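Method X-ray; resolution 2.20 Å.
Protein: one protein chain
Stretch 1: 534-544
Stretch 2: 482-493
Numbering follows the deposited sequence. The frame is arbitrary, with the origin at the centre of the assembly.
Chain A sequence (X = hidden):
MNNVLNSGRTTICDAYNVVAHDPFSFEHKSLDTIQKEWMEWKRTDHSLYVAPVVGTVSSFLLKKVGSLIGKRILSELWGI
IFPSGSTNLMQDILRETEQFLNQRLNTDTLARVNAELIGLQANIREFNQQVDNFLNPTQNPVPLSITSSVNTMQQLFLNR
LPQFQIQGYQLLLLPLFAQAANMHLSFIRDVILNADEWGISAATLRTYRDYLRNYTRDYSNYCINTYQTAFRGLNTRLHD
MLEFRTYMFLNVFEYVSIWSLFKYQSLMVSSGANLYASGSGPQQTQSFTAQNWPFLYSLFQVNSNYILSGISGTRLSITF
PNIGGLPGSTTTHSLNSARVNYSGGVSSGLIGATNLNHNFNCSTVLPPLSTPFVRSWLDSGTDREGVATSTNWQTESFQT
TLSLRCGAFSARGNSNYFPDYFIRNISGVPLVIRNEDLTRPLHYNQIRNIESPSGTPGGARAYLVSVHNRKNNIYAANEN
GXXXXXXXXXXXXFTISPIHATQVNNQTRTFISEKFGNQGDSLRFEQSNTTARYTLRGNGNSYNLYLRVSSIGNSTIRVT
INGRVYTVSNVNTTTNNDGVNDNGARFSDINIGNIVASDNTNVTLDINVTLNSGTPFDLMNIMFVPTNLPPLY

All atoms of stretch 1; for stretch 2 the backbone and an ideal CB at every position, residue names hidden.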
ATOM      1  N   TYR A 534       2.082  18.561  -9.233  1.00 15.03           N
ATOM      2  CA  TYR A 534       3.057  17.616  -8.712  1.00 13.53           C
ATOM      3  C   TYR A 534       4.446  18.104  -9.096  1.00 14.41           C
ATOM      4  O   TYR A 534       4.631  18.716 -10.148  1.00 11.32           O
ATOM      5  CB  TYR A 534       2.815  16.222  -9.289  1.00 15.39           C
ATOM      6  CG  TYR A 534       1.433  15.700  -8.989  1.00 14.64           C
ATOM      7  CD1 TYR A 534       0.343  16.079  -9.764  1.00 12.52           C
ATOM      8  CD2 TYR A 534       1.204  14.885  -7.884  1.00 15.29           C
ATOM      9  CE1 TYR A 534      -0.948  15.667  -9.445  1.00 15.00           C
ATOM     10  CE2 TYR A 534      -0.083  14.466  -7.555  1.00 16.86           C
ATOM     11  CZ  TYR A 534      -1.151  14.865  -8.338  1.00 13.43           C
ATOM     12  OH  TYR A 534      -2.425  14.490  -7.991  1.00 14.78           O
ATOM     13  N   THR A 535       5.419  17.840  -8.231  1.00 14.11           N
ATOM     14  CA  THR A 535       6.789  18.258  -8.489  1.00 14.19           C
ATOM     15  C   THR A 535       7.740  17.077  -8.376  1.00 13.74           C
ATOM     16  O   THR A 535       7.688  16.304  -7.413  1.00 11.04           O
ATOM     17  CB  THR A 535       7.226  19.357  -7.507  1.00 13.06           C
ATOM     18  OG1 THR A 535       6.271  20.420  -7.537  1.00 12.87           O
ATOM     19  CG2 THR A 535       8.600  19.911  -7.900  1.00 15.05           C
ATOM     20  N   LEU A 536       8.619  16.951  -9.362  1.00 13.07           N
ATOM     21  CA  LEU A 536       9.567  15.852  -9.381  1.00 13.07           C
ATOM     22  C   LEU A 536      10.975  16.323  -9.737  1.00 14.48           C
ATOM     23  O   LEU A 536      11.155  17.343 -10.412  1.00 11.80           O
ATOM     24  CB  LEU A 536       9.096  14.799 -10.387  1.00 14.06           C
ATOM     25  CG  LEU A 536       9.127  15.207 -11.860  1.00 16.92           C
ATOM     26  CD1 LEU A 536      10.429  14.717 -12.469  1.00 15.47           C
ATOM     27  CD2 LEU A 536       7.949  14.608 -12.614  1.00 15.41           C
ATOM     28  N   ARG A 537      11.967  15.563  -9.280  1.00 14.25           N
ATOM     29  CA  ARG A 537      13.368  15.861  -9.541  1.00 14.18           C
ATOM     30  C   ARG A 537      13.760  15.038 -10.768  1.00 14.80           C
ATOM     31  O   ARG A 537      13.897  13.816 -10.680  1.00 15.21           O
ATOM     32  CB  ARG A 537      14.218  15.451  -8.335  1.00 16.02           C
ATOM     33  CG  ARG A 537      15.678  15.865  -8.420  1.00 18.15           C
ATOM     34  CD  ARG A 537      15.812  17.368  -8.325  1.00 20.36           C
ATOM     35  NE  ARG A 537      17.203  17.804  -8.354  1.00 23.28           N
ATOM     36  CZ  ARG A 537      17.589  19.064  -8.190  1.00 23.26           C
ATOM     37  NH1 ARG A 537      16.686  20.013  -7.982  1.00 21.41           N
ATOM     38  NH2 ARG A 537      18.875  19.373  -8.241  1.00 24.43           N
ATOM     39  N   GLY A 538      13.931  15.707 -11.906  1.00 12.10           N
ATOM     40  CA  GLY A 538      14.274  15.011 -13.134  1.00 13.60           C
ATOM     41  C   GLY A 538      15.636  14.343 -13.199  1.00 15.34           C
ATOM     42  O   GLY A 538      16.536  14.632 -12.405  1.00 17.49           O
ATOM     43  N   ASN A 539      15.790  13.447 -14.166  1.00 15.22           N
ATOM     44  CA  ASN A 539      17.037  12.726 -14.356  1.00 16.52           C
ATOM     45  C   ASN A 539      17.555  12.943 -15.775  1.00 17.32           C
ATOM     46  O   ASN A 539      18.488  12.271 -16.212  1.00 19.68           O
ATOM     47  CB  ASN A 539      16.815  11.235 -14.109  1.00 16.66           C
ATOM     48  CG  ASN A 539      15.698  10.674 -14.959  1.00 16.78           C
ATOM     49  OD1 ASN A 539      15.165  11.364 -15.832  1.00 14.72           O
ATOM     50  ND2 ASN A 539      15.334   9.415 -14.714  1.00 15.22           N
ATOM     51  N   GLY A 540      16.936  13.873 -16.495  1.00 17.00           N
ATOM     52  CA  GLY A 540      17.363  14.169 -17.849  1.00 15.74           C
ATOM     53  C   GLY A 540      16.810  13.254 -18.924  1.00 17.29           C
ATOM     54  O   GLY A 540      17.175  13.378 -20.088  1.00 18.11           O
ATOM     55  N   ASN A 541      15.928  12.334 -18.557  1.00 16.98           N
ATOM     56  CA  ASN A 541      15.365  11.417 -19.543  1.00 16.96           C
ATOM     57  C   ASN A 541      13.980  11.811 -20.032  1.00 18.57           C
ATOM     58  O   ASN A 541      13.242  12.524 -19.352  1.00 17.44           O
ATOM     59  CB  ASN A 541      15.307   9.999 -18.972  1.00 17.07           C
ATOM     60  CG  ASN A 541      16.677   9.405 -18.753  1.00 17.67           C
ATOM     61  OD1 ASN A 541      17.517   9.419 -19.651  1.00 19.54           O
ATOM     62  ND2 ASN A 541      16.912   8.871 -17.558  1.00 17.52           N
ATOM     63  N   SER A 542      13.641  11.348 -21.229  1.00 19.92           N
ATOM     64  CA  SER A 542      12.334  11.624 -21.801  1.00 22.46           C
ATOM     65  C   SER A 542      11.434  10.412 -21.615  1.00 20.94           C
ATOM     66  O   SER A 542      11.858   9.274 -21.804  1.00 20.79           O
ATOM     67  CB  SER A 542      12.452  11.957 -23.287  1.00 25.12           C
ATOM     68  OG  SER A 542      12.774  13.326 -23.462  1.00 29.05           O
ATOM     69  N   TYR A 543      10.184  10.666 -21.246  1.00 20.49           N
ATOM     70  CA  TYR A 543       9.226   9.595 -21.016  1.00 17.99           C
ATOM     71  C   TYR A 543       7.873   9.903 -21.621  1.00 17.62           C
ATOM     72  O   TYR A 543       7.550  11.060 -21.900  1.00 17.27           O
ATOM     73  CB  TYR A 543       8.994   9.384 -19.513  1.00 14.85           C
ATOM     74  CG  TYR A 543      10.205   9.025 -18.677  1.00 15.32           C
ATOM     75  CD1 TYR A 543      11.044  10.013 -18.164  1.00 14.37           C
ATOM     76  CD2 TYR A 543      10.490   7.690 -18.369  1.00 12.25           C
ATOM     77  CE1 TYR A 543      12.143   9.681 -17.358  1.00 12.77           C
ATOM     78  CE2 TYR A 543      11.584   7.350 -17.572  1.00 12.06           C
ATOM     79  CZ  TYR A 543      12.404   8.348 -17.070  1.00 12.00           C
ATOM     80  OH  TYR A 543      13.493   7.998 -16.297  1.00 14.56           O
ATOM     81  N   ASN A 544       7.082   8.855 -21.822  1.00 17.96           N
ATOM     82  CA  ASN A 544       5.716   9.033 -22.290  1.00 18.86           C
ATOM     83  C   ASN A 544       4.931   9.094 -20.989  1.00 18.44           C
ATOM     84  O   ASN A 544       5.061   8.215 -20.133  1.00 16.28           O
ATOM     85  CB  ASN A 544       5.228   7.839 -23.109  1.00 24.09           C
ATOM     86  CG  ASN A 544       5.641   7.916 -24.556  1.00 28.67           C
ATOM     87  OD1 ASN A 544       5.599   8.982 -25.170  1.00 32.11           O
ATOM     88  ND2 ASN A 544       6.027   6.776 -25.120  1.00 29.14           N
ATOM     89  N   UNK A 482       5.656  20.012   1.054  1.00 11.30           N
ATOM     90  CA  UNK A 482       5.280  18.757   0.417  1.00 12.34           C
ATOM     91  C   UNK A 482       6.432  18.020  -0.248  1.00 12.95           C
ATOM     92  O   UNK A 482       7.536  18.547  -0.399  1.00 13.19           O
ATOM     93  CB  UNK A 482       4.193  19.025  -0.626  1.00 12.34           C
ATOM     94  N   UNK A 483       6.138  16.795  -0.664  1.00 12.46           N
ATOM     95  CA  UNK A 483       7.102  15.919  -1.305  1.00 13.88           C
ATOM     96  C   UNK A 483       7.509  16.288  -2.718  1.00 13.48           C
ATOM     97  O   UNK A 483       6.673  16.625  -3.558  1.00 14.83           O
ATOM     98  CB  UNK A 483       6.537  14.497  -1.321  1.00 13.88           C
ATOM     99  N   UNK A 484       8.805  16.207  -2.975  1.00 12.38           N
ATOM    100  CA  UNK A 484       9.323  16.415  -4.318  1.00 14.59           C
ATOM    101  C   UNK A 484       9.753  14.989  -4.672  1.00 14.47           C
ATOM    102  O   UNK A 484      10.584  14.390  -3.985  1.00 13.34           O
ATOM    103  CB  UNK A 484      10.449  17.447  -4.400  1.00 14.59           C
ATOM    104  N   UNK A 485       9.152  14.441  -5.720  1.00 12.64           N
ATOM    105  CA  UNK A 485       9.441  13.080  -6.149  1.00 15.28           C
ATOM    106  C   UNK A 485      10.760  12.936  -6.883  1.00 15.70           C
ATOM    107  O   UNK A 485      11.060  13.704  -7.793  1.00 16.80           O
ATOM    108  CB  UNK A 485       8.310  12.575  -7.046  1.00 15.28           C
ATOM    109  N   UNK A 486      11.545  11.941  -6.487  1.00 15.24           N
ATOM    110  CA  UNK A 486      12.837  11.705  -7.121  1.00 13.08           C
ATOM    111  C   UNK A 486      12.751  10.660  -8.231  1.00 13.41           C
ATOM    112  O   UNK A 486      12.406   9.499  -7.984  1.00 12.57           O
ATOM    113  CB  UNK A 486      13.860  11.264  -6.073  1.00 13.08           C
ATOM    114  N   UNK A 487      13.069  11.080  -9.452  1.00 11.84           N
ATOM    115  CA  UNK A 487      13.051  10.179 -10.593  1.00 12.80           C
ATOM    116  C   UNK A 487      14.241   9.233 -10.466  1.00 12.60           C
ATOM    117  O   UNK A 487      15.224   9.558  -9.803  1.00 10.00           O
ATOM    118  CB  UNK A 487      13.092  10.951 -11.914  1.00 12.80           C
ATOM    119  N   UNK A 488      14.152   8.043 -11.081  1.00 14.77           N
ATOM    120  CA  UNK A 488      15.217   7.037 -11.047  1.00 15.38           C
ATOM    121  C   UNK A 488      16.533   7.604 -11.554  1.00 18.32           C
ATOM    122  O   UNK A 488      16.546   8.536 -12.363  1.00 17.75           O
ATOM    123  CB  UNK A 488      14.823   5.815 -11.879  1.00 15.38           C
ATOM    124  N   UNK A 489      17.637   7.039 -11.078  1.00 20.06           N
ATOM    125  CA  UNK A 489      18.962   7.500 -11.480  1.00 27.36           C
ATOM    126  C   UNK A 489      19.228   7.183 -12.948  1.00 26.67           C
ATOM    127  O   UNK A 489      19.878   7.955 -13.648  1.00 30.99           O
ATOM    128  CB  UNK A 489      20.038   6.863 -10.599  1.00 27.36           C
ATOM    129  N   UNK A 490      18.721   6.045 -13.411  1.00 24.90           N
ATOM    130  CA  UNK A 490      18.919   5.647 -14.801  1.00 22.23           C
ATOM    131  C   UNK A 490      17.643   5.813 -15.618  1.00 19.07           C
ATOM    132  O   UNK A 490      16.687   6.436 -15.159  1.00 17.82           O
ATOM    133  CB  UNK A 490      19.400   4.196 -14.872  1.00 22.23           C
ATOM    134  N   UNK A 491      17.632   5.263 -16.828  1.00 16.95           N
ATOM    135  CA  UNK A 491      16.467   5.376 -17.697  1.00 15.35           C
ATOM    136  C   UNK A 491      15.391   4.349 -17.376  1.00 16.36           C
ATOM    137  O   UNK A 491      15.121   3.432 -18.157  1.00 16.28           O
ATOM    138  CB  UNK A 491      16.894   5.230 -19.159  1.00 15.35           C
ATOM    139  N   UNK A 492      14.773   4.525 -16.216  1.00 15.84           N
ATOM    140  CA  UNK A 492      13.713   3.643 -15.752  1.00 16.24           C
ATOM    141  C   UNK A 492      12.445   4.473 -15.553  1.00 14.56           C
ATOM    142  O   UNK A 492      12.520   5.636 -15.148  1.00 12.73           O
ATOM    143  CB  UNK A 492      14.114   2.929 -14.460  1.00 16.24           C
ATOM    144  N   UNK A 493      11.288   3.880 -15.842  1.00 12.46           N
ATOM    145  CA  UNK A 493      10.035   4.593 -15.654  1.00 13.61           C
ATOM    146  C   UNK A 493       9.707   4.667 -14.173  1.00 14.26           C
ATOM    147  O   UNK A 493      10.359   4.009 -13.363  1.00 15.61           O
ATOM    148  CB  UNK A 493       8.900   3.917 -16.426  1.00 13.61           C
TER

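Position 482 lies beyond reach of stretch 1, with nothing of it within 5.5 Å of the ideal CB, so the contact sets no preference; the residue is T482. Position 483 is similar: CA-to-CB points sideways into space stretch 1 leaves empty, and any strand-compatible residue would serve. It is M483, whose end leads away. Its backbone matters more, because a water accepts from T535 N (3.0 Å) and donates to M483 O (3.1 Å), joining the strands where they splay apart.

At 484 the ideal CB sits 4.2 Å from T535 O and sideways, beside the methyl of T535 and the CB of R537. A branched aliphatic suits this flank, valine as well as isoleucine. I484 is found, its CG1 4.3 Å from T535 CG2 and its CG2 4.4 Å from R537 CB.

Position 485 pairs in parallel with L536, and its ideal CB is 4.1 Å from L536 CB, on the same face of the sheet. The backbone does the binding: the N of 485 donates to T535 O (2.9 Å), and its O accepts from R537 N (2.5 Å), a very short bond. Many side chains could stand here, aliphatic or aromatic. H485 is deposited; its ring turns an edge to T535 O, and both ring nitrogens are hydrogen-bonded elsewhere in the structure.

Position 486 pairs with R537, on the face bearing that side chain. The aliphatic base of the arginine favours an apolar partner, and L486 lays CD1 3.7 Å from R537 CB.

At 487 the CB points toward stretch 1, tight against R537 O at 3.2 Å, with N539 ND2 at 3.9 Å and G538 CA at 4.4 Å from it, so little room is left on that side and a small side chain is a comfortable choice. A487 keeps to that methyl, while its N donates to R537 O (3.1 Å).

Position 488, at phi -56°, tolerates proline, and P488 supplies it; its O accepts from N539 ND2 (2.8 Å). Positions 489 and 490 point away from stretch 1, which sets no preference there; E489 and D490 are found.

Position 491 points sideways, its ideal CB 4.0 Å from N541 ND2, with the ring of Y543 and the carbonyl of S542 farther on. A long side chain, preferably aromatic and ending in a donor, could use both. Y491 does: its edge meets the face of Y543, centroids 5.4 Å apart, and its OH donates to S542 O (2.7 Å).

Position 492 points away, leaving the choice wide; T492 gives its OG1 proton to D490 OD2 (2.7 Å) and offers its O to Y543 OH (2.8 Å). At 493 a small residue suffices, and G493 sets its CA 3.7 Å from Y543 CE2.

Stretch 2 482-493: TMIHLAPEDYTG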
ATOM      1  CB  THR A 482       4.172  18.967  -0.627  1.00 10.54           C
ATOM      2  OG1 THR A 482       4.658  19.817  -1.676  1.00 10.53           O
ATOM      3  CG2 THR A 482       2.947  19.605   0.023  1.00 10.37           C
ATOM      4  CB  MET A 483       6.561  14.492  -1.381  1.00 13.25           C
ATOM      5  CG  MET A 483       6.319  13.784  -0.077  1.00 15.73           C
ATOM      6  SD  MET A 483       5.502  12.208  -0.408  1.00 16.51           S
ATOM      7  CE  MET A 483       5.064  11.721   1.266  1.00 13.89           C
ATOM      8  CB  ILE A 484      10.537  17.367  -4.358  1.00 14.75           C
ATOM      9  CG1 ILE A 484      10.075  18.802  -4.048  1.00 11.42           C
ATOM     10  CG2 ILE A 484      11.203  17.291  -5.738  1.00 11.38           C
ATOM     11  CD1 ILE A 484      11.187  19.854  -4.091  1.00 13.82           C
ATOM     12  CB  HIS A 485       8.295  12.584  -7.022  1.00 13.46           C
ATOM     13  CG  HIS A 485       6.979  12.602  -6.318  1.00 11.38           C
ATOM     14  ND1 HIS A 485       6.560  11.568  -5.510  1.00 13.03           N
ATOM     15  CD2 HIS A 485       6.039  13.570  -6.212  1.00 10.33           C
ATOM     16  CE1 HIS A 485       5.419  11.900  -4.935  1.00 13.11           C
ATOM     17  NE2 HIS A 485       5.081  13.109  -5.344  1.00 10.95           N
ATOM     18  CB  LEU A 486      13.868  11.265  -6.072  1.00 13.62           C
ATOM     19  CG  LEU A 486      15.301  11.019  -6.562  1.00 15.44           C
ATOM     20  CD1 LEU A 486      15.842  12.287  -7.219  1.00 15.32           C
ATOM     21  CD2 LEU A 486      16.195  10.606  -5.389  1.00 12.71           C
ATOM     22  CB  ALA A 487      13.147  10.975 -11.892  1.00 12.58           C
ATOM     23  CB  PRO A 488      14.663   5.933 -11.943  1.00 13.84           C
ATOM     24  CG  PRO A 488      13.195   6.012 -11.657  1.00 12.17           C
ATOM     25  CD  PRO A 488      12.962   7.503 -11.761  1.00 12.78           C
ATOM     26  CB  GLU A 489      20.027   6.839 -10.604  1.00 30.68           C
ATOM     27  CG  GLU A 489      19.510   6.404  -9.246  1.00 39.27           C
ATOM     28  CD  GLU A 489      20.186   7.122  -8.090  1.00 44.78           C
ATOM     29  OE1 GLU A 489      20.142   8.371  -8.042  1.00 47.61           O
ATOM     30  OE2 GLU A 489      20.760   6.428  -7.223  1.00 45.87           O
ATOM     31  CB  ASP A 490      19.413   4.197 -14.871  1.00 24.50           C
ATOM     32  CG  ASP A 490      18.462   3.212 -14.207  1.00 25.50           C
ATOM     33  OD1 ASP A 490      18.730   1.994 -14.297  1.00 26.70           O
ATOM     34  OD2 ASP A 490      17.457   3.646 -13.600  1.00 26.16           O
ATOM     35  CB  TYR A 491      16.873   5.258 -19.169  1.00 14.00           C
ATOM     36  CG  TYR A 491      15.780   5.678 -20.132  1.00 14.89           C
ATOM     37  CD1 TYR A 491      14.760   6.538 -19.724  1.00 15.54           C
ATOM     38  CD2 TYR A 491      15.781   5.243 -21.458  1.00 16.13           C
ATOM     39  CE1 TYR A 491      13.773   6.960 -20.607  1.00 15.50           C
ATOM     40  CE2 TYR A 491      14.793   5.660 -22.353  1.00 18.24           C
ATOM     41  CZ  TYR A 491      13.793   6.519 -21.918  1.00 19.83           C
ATOM     42  OH  TYR A 491      12.818   6.957 -22.787  1.00 22.84           O
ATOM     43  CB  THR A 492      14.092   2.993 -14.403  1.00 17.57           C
ATOM     44  OG1 THR A 492      15.310   2.252 -14.554  1.00 21.15           O
ATOM     45  CG2 THR A 492      12.983   2.061 -13.923  1.00 17.85           C
TER
HETATM   46  O   HOH W   1       4.560  16.310  -5.755  1.00 12.81           O
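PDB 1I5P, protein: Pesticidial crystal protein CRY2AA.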